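Local coordinates for protein CaaX farnesyltransferase beta subunit Ram1 (Aspergillus fumigatus, PDB 4L9P) that probably catalyses, together with an alpha subunit, the zinc-dependent transfer of a farnesyl group to the cysteine of C-terminal CaaX motifs, the beta subunit binding the peptide, at residues D365-Y368 / S369-G373. Residues are numbered along the deposited sequence; the frame is centred on the assembly and turned at random.
Sequences DGCY and SHWVG. With ZN (zinc ion), chain J; FII ([(3,7,11-trimethyl-dodeca-2,6,10-trienyloxycarbamoyl)-methyl]-phosphonic acid), chain Q.
Tyr368 lays the CD1 side of its ring against the rim of the Trp371 indole, CD1 to CD1 at 3.7 Å, with the planes inclined by 61° and neither ring over the other's face. Its phenol runs on to the farnesyl diphosphate analogue FII, where OH donates to phosphonate O51 at 2.5 Å, in the plane of the ring; Lys362, Arg359 and His311 also bond to FII. Trp371 turns one face to the isoprenoid chain, CZ2 lying 3.7 Å from C12 of FII, while NE1 is held by Tyr432 and the His370 ring edge rests on the other face. Against one face of the Tyr368 ring, out toward its rim, lies Cys367 SG, a zinc ligand at 2.4 Å from the metal. This is the zinc site of the prenyltransferase alpha-alpha toroid: Asp365 binds through both carboxylate oxygens, OD2 the closer, and His433 and the bound peptide complete the coordination. Asp365 OD1 also takes the N-H of Cys367 almost straight (173°), from above the carboxylate plane, a capping bond at the type I turn, Asp365 to Tyr368, that leads into helix 368-371. With SG wedged between backbone N and carbonyl carbon (chi1 66°), Cys367 reaches the same zinc. Across the turn, Ser369 grips Gly366 O twice from one face of its plane, through N and, at 2.7 Å, through OG; a water joins that hydroxyl to Asp365 O.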
loop_
_atom_site.group_PDB
_atom_site.type_symbol
_atom_site.label_atom_id
_atom_site.label_comp_id
_atom_site.label_asym_id
_atom_site.label_seq_id
_atom_site.Cartn_x
_atom_site.Cartn_y
_atom_site.Cartn_z
ATOM N N ASP B 365 9.366 8.084 2.243
ATOM C CA ASP B 365 8.426 8.918 1.499
ATOM C C ASP B 365 7.299 9.290 2.450
ATOM O O ASP B 365 6.767 8.443 3.186
ATOM C CB ASP B 365 7.900 8.050 0.288
ATOM C CG ASP B 365 6.810 8.667 -0.478
ATOM O OD1 ASP B 365 6.160 9.665 -0.078
ATOM O OD2 ASP B 365 6.543 8.186 -1.594
ATOM N N GLY B 366 7.018 10.583 2.475
ATOM C CA GLY B 366 5.987 11.094 3.383
ATOM C C GLY B 366 4.628 10.433 3.218
ATOM O O GLY B 366 3.842 10.447 4.192
ATOM N N CYS B 367 4.266 9.856 2.048
ATOM C CA CYS B 367 2.911 9.266 2.018
ATOM C C CYS B 367 2.814 7.979 2.870
ATOM O O CYS B 367 1.709 7.615 3.313
ATOM C CB CYS B 367 2.397 9.018 0.566
ATOM S SG CYS B 367 3.399 7.710 -0.359
ATOM N N TYR B 368 3.961 7.354 3.123
ATOM C CA TYR B 368 3.945 6.171 3.992
ATOM C C TYR B 368 3.678 6.581 5.450
ATOM O O TYR B 368 3.477 5.708 6.280
ATOM C CB TYR B 368 5.236 5.318 3.860
ATOM C CG TYR B 368 5.397 4.810 2.415
ATOM C CD1 TYR B 368 4.303 4.235 1.765
ATOM C CD2 TYR B 368 6.576 5.009 1.740
ATOM C CE1 TYR B 368 4.402 3.805 0.390
ATOM C CE2 TYR B 368 6.717 4.592 0.402
ATOM C CZ TYR B 368 5.604 4.036 -0.239
ATOM O OH TYR B 368 5.715 3.603 -1.543
ATOM N N SER B 369 3.730 7.890 5.744
ATOM C CA SER B 369 3.312 8.299 7.084
ATOM C C SER B 369 1.897 7.800 7.363
ATOM O O SER B 369 1.585 7.422 8.522
ATOM C CB SER B 369 3.317 9.831 7.169
ATOM O OG SER B 369 4.581 10.310 6.764
ATOM N N HIS B 370 1.034 7.713 6.328
ATOM C CA HIS B 370 -0.217 7.011 6.440
ATOM C C HIS B 370 -0.098 5.525 6.203
ATOM O O HIS B 370 -0.439 4.701 7.087
ATOM C CB HIS B 370 -1.250 7.567 5.492
ATOM C CG HIS B 370 -2.426 6.657 5.374
ATOM N ND1 HIS B 370 -3.236 6.358 6.465
ATOM C CD2 HIS B 370 -2.892 5.911 4.323
ATOM C CE1 HIS B 370 -4.147 5.459 6.081
ATOM N NE2 HIS B 370 -3.961 5.168 4.792
ATOM N N TRP B 371 0.445 5.099 5.050
ATOM C CA TRP B 371 0.279 3.649 4.734
ATOM C C TRP B 371 0.989 2.784 5.766
ATOM O O TRP B 371 0.445 1.747 6.162
ATOM C CB TRP B 371 0.826 3.326 3.328
ATOM C CG TRP B 371 0.146 4.132 2.234
ATOM C CD1 TRP B 371 0.714 5.098 1.438
ATOM C CD2 TRP B 371 -1.230 4.073 1.867
ATOM N NE1 TRP B 371 -0.222 5.649 0.597
ATOM C CE2 TRP B 371 -1.434 5.045 0.831
ATOM C CE3 TRP B 371 -2.297 3.290 2.281
ATOM C CZ2 TRP B 371 -2.696 5.282 0.261
ATOM C CZ3 TRP B 371 -3.544 3.525 1.726
ATOM C CH2 TRP B 371 -3.724 4.502 0.698
ATOM N N VAL B 372 2.226 3.152 6.161
ATOM C CA VAL B 372 2.908 2.419 7.217
ATOM C C VAL B 372 2.424 2.922 8.589
ATOM O O VAL B 372 2.137 2.106 9.467
ATOM C CB VAL B 372 4.440 2.553 7.064
ATOM C CG1 VAL B 372 5.162 1.984 8.263
ATOM C CG2 VAL B 372 4.891 1.835 5.767
ATOM N N GLY B 373 2.324 4.252 8.783
ATOM C CA GLY B 373 2.010 4.793 10.123
ATOM C C GLY B 373 0.704 4.218 10.661
ATOM O O GLY B 373 0.613 3.839 11.836
HETATM ZN ZN ZN J . 4.668 8.835 -1.998
HETATM C C1 FII Q . -6.311 2.337 -1.061
HETATM C C2 FII Q . -5.191 2.341 -2.067
HETATM C C6 FII Q . -5.595 2.543 -3.466
HETATM C C10 FII Q . -3.895 1.769 -1.659
HETATM C C11 FII Q . -2.698 1.622 -2.597
HETATM C C12 FII Q . -1.737 2.813 -2.310
HETATM C C15 FII Q . -0.289 2.670 -2.769
HETATM C C18 FII Q . 0.692 3.808 -2.514
HETATM C C22 FII Q . -0.047 1.634 -3.819
HETATM C C23 FII Q . 1.412 1.241 -3.991
HETATM C C24 FII Q . 1.624 0.416 -5.203
HETATM C C27 FII Q . 3.066 0.421 -5.598
HETATM C C30 FII Q . 3.906 -0.679 -4.973
HETATM C C34 FII Q . 3.338 0.975 -6.945
HETATM C C35 FII Q . 4.675 0.815 -7.639
HETATM O O36 FII Q . 5.324 2.065 -7.783
HETATM N N42 FII Q . 5.516 2.774 -6.628
HETATM C C43 FII Q . 6.828 2.663 -6.145
HETATM O O44 FII Q . 7.719 1.967 -6.654
HETATM C C45 FII Q . 7.077 3.517 -4.909
HETATM P P46 FII Q . 8.306 2.778 -3.712
HETATM O O49 FII Q . 7.907 1.361 -3.542
HETATM O O50 FII Q . 9.680 3.007 -4.260
HETATM O O51 FII Q . 8.051 3.620 -2.444
HETATM O O HOH W 1 7.081 8.569 6.055
#